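Local coordinates for glycosyl hydrolase (Rhizobium leguminosarum bv. trifolii, PDB 5NDX), which is a family 39 glycoside hydrolase, a bacterial counterpart of human alpha-L-iduronidase, and probably hydrolyses O-glycosidic bonds, at residues R20-T25 against R290-H295; K234-V239 against D296-A301. The protein carries 2 engineered substitutions. All coordinates share one frame; numbering follows the deposited sequence.

Contact 1: R20-T25 against R290-H295. With 8U8 ((2~{R},3~{S},4~{S},5~{R},6~{S})-6-(4-methyl-2-oxidanylidene-chromen-7-yl)oxy-3,4,5-tris(oxidanyl)oxane-2-carboxylic acid), chain N; SO4 (sulfate ion), chain B.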
loop_
_atom_site.group_PDB
_atom_site.type_symbol
_atom_site.label_atom_id
_atom_site.label_comp_id
_atom_site.label_asym_id
_atom_site.label_seq_id
_atom_site.Cartn_x
_atom_site.Cartn_y
_atom_site.Cartn_z
ATOM N N ARG A 20 7.466 2.301 -9.465
ATOM C CA ARG A 20 6.869 1.678 -8.282
ATOM C C ARG A 20 5.388 1.650 -8.545
ATOM O O ARG A 20 4.663 2.572 -8.208
ATOM C CB ARG A 20 7.234 2.446 -6.999
ATOM C CG ARG A 20 8.771 2.546 -6.802
ATOM C CD ARG A 20 9.188 3.465 -5.652
ATOM N NE ARG A 20 8.584 4.748 -5.911
ATOM C CZ ARG A 20 8.020 5.548 -5.037
ATOM N NH1 ARG A 20 8.017 5.312 -3.720
ATOM N NH2 ARG A 20 7.414 6.590 -5.524
ATOM N N PHE A 21 4.935 0.560 -9.166
ATOM C CA PHE A 21 3.613 0.471 -9.727
ATOM C C PHE A 21 2.518 -0.107 -8.796
ATOM O O PHE A 21 1.406 -0.370 -9.253
ATOM C CB PHE A 21 3.695 -0.335 -11.045
ATOM C CG PHE A 21 4.189 -1.765 -10.875
ATOM C CD1 PHE A 21 3.342 -2.764 -10.437
ATOM C CD2 PHE A 21 5.508 -2.089 -11.124
ATOM C CE1 PHE A 21 3.814 -4.067 -10.249
ATOM C CE2 PHE A 21 6.002 -3.390 -10.939
ATOM C CZ PHE A 21 5.153 -4.370 -10.521
ATOM N N TRP A 22 2.837 -0.314 -7.522
ATOM C CA TRP A 22 2.032 -1.056 -6.562
ATOM C C TRP A 22 1.555 -0.162 -5.424
ATOM O O TRP A 22 1.212 -0.675 -4.343
ATOM C CB TRP A 22 2.860 -2.190 -5.925
ATOM C CG TRP A 22 4.132 -1.630 -5.313
ATOM C CD1 TRP A 22 4.273 -1.000 -4.097
ATOM C CD2 TRP A 22 5.404 -1.590 -5.937
ATOM N NE1 TRP A 22 5.575 -0.632 -3.923
ATOM C CE2 TRP A 22 6.284 -0.953 -5.050
ATOM C CE3 TRP A 22 5.896 -2.063 -7.161
ATOM C CZ2 TRP A 22 7.640 -0.765 -5.345
ATOM C CZ3 TRP A 22 7.231 -1.876 -7.460
ATOM C CH2 TRP A 22 8.099 -1.253 -6.538
ATOM N N ARG A 23 1.496 1.147 -5.645
ATOM C CA ARG A 23 1.393 2.094 -4.520
ATOM C C ARG A 23 -0.068 2.420 -4.230
ATOM O O ARG A 23 -0.542 3.550 -4.363
ATOM C CB ARG A 23 2.246 3.331 -4.738
ATOM C CG ARG A 23 3.761 3.088 -4.668
ATOM C CD ARG A 23 4.599 3.866 -5.697
ATOM N NE ARG A 23 4.350 5.136 -5.544
ATOM C CZ ARG A 23 4.143 6.146 -6.354
ATOM N NH1 ARG A 23 4.338 6.270 -7.673
ATOM N NH2 ARG A 23 3.859 7.190 -5.612
ATOM N N GLY A 24 -0.775 1.398 -3.806
ATOM C CA GLY A 24 -2.209 1.484 -3.565
ATOM C C GLY A 24 -2.690 0.418 -2.642
ATOM O O GLY A 24 -2.134 -0.688 -2.598
ATOM N N THR A 25 -3.727 0.731 -1.895
ATOM C CA THR A 25 -4.432 -0.263 -1.115
ATOM C C THR A 25 -5.922 0.101 -1.151
ATOM O O THR A 25 -6.349 1.035 -1.840
ATOM C CB THR A 25 -3.863 -0.410 0.347
ATOM O OG1 THR A 25 -4.561 -1.451 1.059
ATOM C CG2 THR A 25 -4.022 0.848 1.143
ATOM N N ARG A 290 7.232 -10.840 -4.100
ATOM C CA ARG A 290 7.350 -11.827 -5.129
ATOM C C ARG A 290 6.366 -11.593 -6.278
ATOM O O ARG A 290 6.745 -11.688 -7.438
ATOM C CB ARG A 290 7.193 -13.227 -4.537
ATOM C CG ARG A 290 6.929 -14.318 -5.523
ATOM C CD ARG A 290 7.095 -15.647 -4.833
ATOM N NE ARG A 290 6.644 -16.750 -5.642
ATOM C CZ ARG A 290 7.403 -17.633 -6.287
ATOM N NH1 ARG A 290 8.701 -17.597 -6.290
ATOM N NH2 ARG A 290 6.804 -18.555 -7.000
ATOM N N ILE A 291 5.127 -11.302 -5.951
ATOM C CA ILE A 291 4.112 -10.930 -6.947
ATOM C C ILE A 291 4.537 -9.683 -7.773
ATOM O O ILE A 291 4.463 -9.656 -9.027
ATOM C CB ILE A 291 2.784 -10.701 -6.274
ATOM C CG1 ILE A 291 2.179 -12.052 -5.862
ATOM C CG2 ILE A 291 1.799 -9.966 -7.168
ATOM C CD1 ILE A 291 1.094 -11.920 -4.828
ATOM N N ILE A 292 5.033 -8.681 -7.069
ATOM C CA ILE A 292 5.567 -7.507 -7.723
ATOM C C ILE A 292 6.711 -7.846 -8.660
ATOM O O ILE A 292 6.714 -7.421 -9.839
ATOM C CB ILE A 292 5.960 -6.435 -6.688
ATOM C CG1 ILE A 292 4.655 -5.814 -6.128
ATOM C CG2 ILE A 292 6.921 -5.413 -7.301
ATOM C CD1 ILE A 292 4.794 -5.074 -4.804
ATOM N N GLU A 293 7.684 -8.623 -8.174
ATOM C CA GLU A 293 8.829 -8.914 -9.012
ATOM C C GLU A 293 8.442 -9.717 -10.272
ATOM O O GLU A 293 9.004 -9.496 -11.355
ATOM C CB GLU A 293 9.920 -9.608 -8.207
ATOM C CG GLU A 293 11.220 -9.799 -8.959
ATOM C CD GLU A 293 11.303 -11.063 -9.811
ATOM O OE1 GLU A 293 10.487 -11.991 -9.655
ATOM O OE2 GLU A 293 12.263 -11.124 -10.620
ATOM N N GLN A 294 7.502 -10.642 -10.130
ATOM C CA GLN A 294 6.989 -11.386 -11.263
ATOM C C GLN A 294 6.323 -10.472 -12.316
ATOM O O GLN A 294 6.498 -10.673 -13.524
ATOM C CB GLN A 294 5.975 -12.453 -10.817
ATOM C CG GLN A 294 6.578 -13.635 -10.082
ATOM C CD GLN A 294 5.529 -14.455 -9.323
ATOM O OE1 GLN A 294 4.404 -14.045 -9.125
ATOM N NE2 GLN A 294 5.933 -15.574 -8.839
ATOM N N HIS A 295 5.527 -9.513 -11.872
ATOM C CA HIS A 295 4.947 -8.562 -12.807
ATOM C C HIS A 295 6.042 -7.733 -13.512
ATOM O O HIS A 295 5.971 -7.503 -14.720
ATOM C CB HIS A 295 3.952 -7.633 -12.101
ATOM C CG HIS A 295 2.624 -8.255 -11.887
ATOM N ND1 HIS A 295 2.398 -9.190 -10.900
ATOM C CD2 HIS A 295 1.439 -8.080 -12.533
ATOM C CE1 HIS A 295 1.135 -9.585 -10.963
ATOM N NE2 HIS A 295 0.532 -8.921 -11.939
HETATM C C15 8U8 N . -5.837 3.284 -12.443
HETATM C C13 8U8 N . -4.693 3.729 -13.108
HETATM C C14 8U8 N . -4.686 3.824 -14.494
HETATM C C16 8U8 N . -3.578 4.340 -15.151
HETATM O O9 8U8 N . -3.567 4.365 -16.375
HETATM O O8 8U8 N . -2.462 4.685 -14.454
HETATM C C11 8U8 N . -2.469 4.648 -13.105
HETATM C C10 8U8 N . -1.331 5.115 -12.494
HETATM C C12 8U8 N . -3.565 4.167 -12.405
HETATM C C7 8U8 N . -3.492 4.178 -11.012
HETATM C C8 8U8 N . -2.338 4.641 -10.389
HETATM C C9 8U8 N . -1.249 5.124 -11.119
HETATM O O2 8U8 N . -0.142 5.586 -10.453
HETATM C C5 8U8 N . 0.767 6.486 -11.141
HETATM O O1 8U8 N . 1.651 5.556 -11.791
HETATM C C1 8U8 N . 2.807 6.081 -12.482
HETATM C C6 8U8 N . 2.394 6.974 -13.704
HETATM O O7 8U8 N . 1.285 6.785 -14.243
HETATM O O6 8U8 N . 3.182 7.875 -14.028
HETATM C C2 8U8 N . 3.607 6.859 -11.440
HETATM O O5 8U8 N . 4.834 7.424 -11.997
HETATM C C3 8U8 N . 2.728 7.968 -10.818
HETATM O O4 8U8 N . 3.480 8.592 -9.810
HETATM C C4 8U8 N . 1.491 7.349 -10.167
HETATM O O3 8U8 N . 0.598 8.350 -9.673
HETATM S S SO4 B . 7.201 5.924 -9.546
HETATM O O1 SO4 B . 8.352 5.181 -10.090
HETATM O O2 SO4 B . 7.592 6.581 -8.270
HETATM O O3 SO4 B . 5.985 5.083 -9.407
HETATM O O4 SO4 B . 6.859 6.993 -10.522
#
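I292 spreads two methyl groups over the indole of W22, joining the loop that leads into the first strand of a TIM barrel to helix 282-300, which precedes the eighth. Its CD1 lies over one indole face, 3.9 Å from the centroid of the W22 five-membered ring and 30° off the normal, a CH-pi contact. The other branch serves the benzo half, with I292 CG2 3.5 Å from W22 CE3. The two side chains cross at about a right angle, and the two branches of the isoleucine divide the indole between them. F21 instead slides past I292: its CZ comes to 3.8 Å from I292 CG2, while I292 O faces the ring edge, 3.5 Å from F21 CZ. H295 adds its CB to the same end of the phenyl ring, approaching obliquely.

Behind this first shell the two aromatic side chains also touch each other. In both residues CG sits between the backbone N and the carbonyl carbon (chi1 61° in F21, 55° in W22), and W22 CE3 lies over the centre of the F21 face. R20 CA covers the indole face opposite I292, and M369 and L372 of helix 364-372 pack against W22.

On the pocket side of the loop, R20 NH2 lies over the centre of the R23 guanidinium, and a sulfate, probably from the crystallisation liquor, bridges the two arginines, which are also anchored to backbone oxygens: R20 to N50 and A373, R23 to E51. R20 NE and NH2 both donate to sulfate O2; R23 NH1 reaches sulfate O3 at 2.7 Å. The same NH1 also donates to O4 of the bound iduronide, 8U8, at 3.3 Å. Within the helix, H295 ND1 donates to I291 O at 2.8 Å, while H295 N reaches that oxygen from the opposite face of its carbonyl plane.

Contact 2: K234-V239 against D296-A301. With SO4 (sulfate ion), chain E.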
loop_
_atom_site.group_PDB
_atom_site.type_symbol
_atom_site.label_atom_id
_atom_site.label_comp_id
_atom_site.label_asym_id
_atom_site.label_seq_id
_atom_site.Cartn_x
_atom_site.Cartn_y
_atom_site.Cartn_z
ATOM N N LYS A 234 -0.992 -19.255 -5.815
ATOM C CA LYS A 234 -0.271 -19.542 -7.076
ATOM C C LYS A 234 0.089 -18.192 -7.732
ATOM O O LYS A 234 -0.680 -17.655 -8.512
ATOM C CB LYS A 234 -1.163 -20.372 -8.056
ATOM C CG LYS A 234 -1.223 -21.874 -7.781
ATOM C CD LYS A 234 -1.364 -22.160 -6.285
ATOM C CE LYS A 234 -1.754 -23.596 -5.841
ATOM N NZ LYS A 234 -3.147 -23.571 -5.267
ATOM N N THR A 235 1.214 -17.628 -7.355
ATOM C CA THR A 235 1.490 -16.239 -7.691
ATOM C C THR A 235 1.736 -16.065 -9.198
ATOM O O THR A 235 1.235 -15.099 -9.794
ATOM C CB THR A 235 2.640 -15.650 -6.861
ATOM O OG1 THR A 235 3.791 -16.490 -6.964
ATOM C CG2 THR A 235 2.263 -15.561 -5.423
ATOM N N ASN A 236 2.513 -16.955 -9.798
ATOM C CA ASN A 236 2.757 -16.870 -11.244
ATOM C C ASN A 236 1.486 -16.954 -12.080
ATOM O O ASN A 236 1.435 -16.343 -13.182
ATOM C CB ASN A 236 3.835 -17.871 -11.731
ATOM C CG ASN A 236 5.282 -17.280 -11.687
ATOM O OD1 ASN A 236 6.212 -17.914 -11.164
ATOM N ND2 ASN A 236 5.474 -16.118 -12.231
ATOM N N ALA A 237 0.433 -17.601 -11.560
ATOM C CA ALA A 237 -0.808 -17.680 -12.326
ATOM C C ALA A 237 -1.544 -16.349 -12.395
ATOM O O ALA A 237 -2.361 -16.130 -13.289
ATOM C CB ALA A 237 -1.718 -18.796 -11.804
ATOM N N ILE A 238 -1.273 -15.455 -11.451
ATOM C CA ILE A 238 -1.827 -14.113 -11.521
ATOM C C ILE A 238 -1.334 -13.445 -12.803
ATOM O O ILE A 238 -2.114 -12.899 -13.552
ATOM C CB ILE A 238 -1.461 -13.252 -10.293
ATOM C CG1 ILE A 238 -2.118 -13.822 -9.020
ATOM C CG2 ILE A 238 -1.877 -11.798 -10.509
ATOM C CD1 ILE A 238 -1.557 -13.223 -7.720
ATOM N N VAL A 239 -0.037 -13.496 -13.033
ATOM C CA VAL A 239 0.560 -12.990 -14.261
ATOM C C VAL A 239 0.065 -13.789 -15.503
ATOM O O VAL A 239 -0.202 -13.193 -16.546
ATOM C CB VAL A 239 2.084 -13.037 -14.197
ATOM C CG1 VAL A 239 2.688 -12.820 -15.588
ATOM C CG2 VAL A 239 2.572 -11.982 -13.228
ATOM N N ASP A 296 7.046 -7.297 -12.764
ATOM C CA ASP A 296 8.125 -6.528 -13.346
ATOM C C ASP A 296 8.918 -7.355 -14.390
ATOM O O ASP A 296 9.159 -6.880 -15.506
ATOM C CB ASP A 296 9.066 -5.981 -12.269
ATOM C CG ASP A 296 10.085 -4.996 -12.834
ATOM O OD1 ASP A 296 9.730 -3.892 -13.325
ATOM O OD2 ASP A 296 11.251 -5.337 -12.765
ATOM N N ARG A 297 9.289 -8.571 -14.031
ATOM C CA ARG A 297 10.129 -9.395 -14.873
ATOM C C ARG A 297 9.362 -10.028 -16.077
ATOM O O ARG A 297 9.910 -10.136 -17.152
ATOM C CB ARG A 297 10.790 -10.460 -14.031
ATOM C CG ARG A 297 11.605 -11.500 -14.817
ATOM C CD ARG A 297 12.411 -12.400 -13.904
ATOM N NE ARG A 297 11.604 -12.824 -12.740
ATOM C CZ ARG A 297 10.710 -13.810 -12.725
ATOM N NH1 ARG A 297 10.535 -14.595 -13.778
ATOM N NH2 ARG A 297 10.015 -14.037 -11.628
ATOM N N ARG A 298 8.124 -10.430 -15.896
ATOM C CA ARG A 298 7.377 -11.174 -16.909
ATOM C C ARG A 298 6.431 -10.320 -17.739
ATOM O O ARG A 298 6.028 -10.750 -18.833
ATOM C CB ARG A 298 6.570 -12.314 -16.259
ATOM C CG ARG A 298 7.457 -13.346 -15.562
ATOM C CD ARG A 298 6.677 -14.549 -14.979
ATOM N NE ARG A 298 5.912 -15.171 -16.047
ATOM C CZ ARG A 298 4.750 -15.810 -15.939
ATOM N NH1 ARG A 298 4.155 -16.028 -14.782
ATOM N NH2 ARG A 298 4.142 -16.214 -17.029
ATOM N N ILE A 299 6.013 -9.149 -17.228
ATOM C CA ILE A 299 5.119 -8.305 -17.985
ATOM C C ILE A 299 5.820 -7.003 -18.463
ATOM O O ILE A 299 5.819 -6.708 -19.664
ATOM C CB ILE A 299 3.793 -8.008 -17.260
ATOM C CG1 ILE A 299 3.080 -9.312 -16.891
ATOM C CG2 ILE A 299 2.855 -7.237 -18.193
ATOM C CD1 ILE A 299 1.743 -9.117 -16.173
ATOM N N ILE A 300 6.412 -6.257 -17.539
ATOM C CA ILE A 300 6.882 -4.913 -17.819
ATOM C C ILE A 300 8.188 -4.937 -18.582
ATOM O O ILE A 300 8.273 -4.307 -19.611
ATOM C CB ILE A 300 7.024 -4.091 -16.548
ATOM C CG1 ILE A 300 5.648 -3.939 -15.901
ATOM C CG2 ILE A 300 7.648 -2.723 -16.851
ATOM C CD1 ILE A 300 5.679 -3.367 -14.512
ATOM N N ALA A 301 9.187 -5.667 -18.095
ATOM C CA ALA A 301 10.470 -5.700 -18.735
ATOM C C ALA A 301 10.435 -6.145 -20.207
ATOM O O ALA A 301 11.019 -5.469 -21.018
ATOM C CB ALA A 301 11.454 -6.543 -17.973
HETATM S S SO4 E . 12.216 -14.657 -17.144
HETATM O O1 SO4 E . 13.156 -15.623 -16.536
HETATM O O2 SO4 E . 12.904 -13.351 -17.312
HETATM O O3 SO4 E . 11.769 -15.168 -18.462
HETATM O O4 SO4 E . 11.021 -14.527 -16.285
#
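A bend at chi3 of R298 (56°) turns its guanidinium toward V239, whose CG1 stands anti to the backbone N (chi1 167°) and points back at it. The pair links two neighbouring outer helices of the TIM barrel, following the sixth and seventh strands; their short segments run nearly parallel, 15° apart, with axes 10.8 Å from each other. V239 CG1 sits over the centre of the guanidinium face, 3.6 Å from R298 CZ. It also meets I299 tip to tip, V239 CG1 lying 3.8 Å from I299 CG1, so one methyl lies against both the flat charged group and the aliphatic chain beside it.

The polar rim of R298 also reaches across. NH1 makes a weak hydrogen bond to N236 O at 3.2 Å, and NH2 forms a salt bridge with D240, one turn beyond N236 on the opposing helix. If a leucine replaced R298, D240 would probably be left without its charged mate and V239 CG1 without the flat surface it lies against. R297 has other partners: it pairs with E293 and D391, and its NH1 donates to a sulfate, probably from the crystallisation liquor, 2.6 Å from sulfate O4. The helix carrying both arginines widens here into a pi-type turn, in which A301 N donates to D296 O at 2.9 Å.

From the N terminus, the chain enters contact 1 at residues 20-25, just as the first barrel strand begins, and goes round most of the barrel before returning at 290-295 to close a loop of 264 residues. Contact 2 opens inside that span at 234-239 and closes after 56 residues at 296-301, so the two contacts cross rather than nest. Both end on helix 282-300, whose turns around 290-295 pack on the loop before strand 24-27 and already touch helix 235-252, a contact continued at 296-301. The two contacts also touch: Q294 NE2 lies 3.0 Å from T235 OG1, a probable hydrogen bond. Helix 282-300 is thereby tied both to the start of the barrel and to helix 235-252.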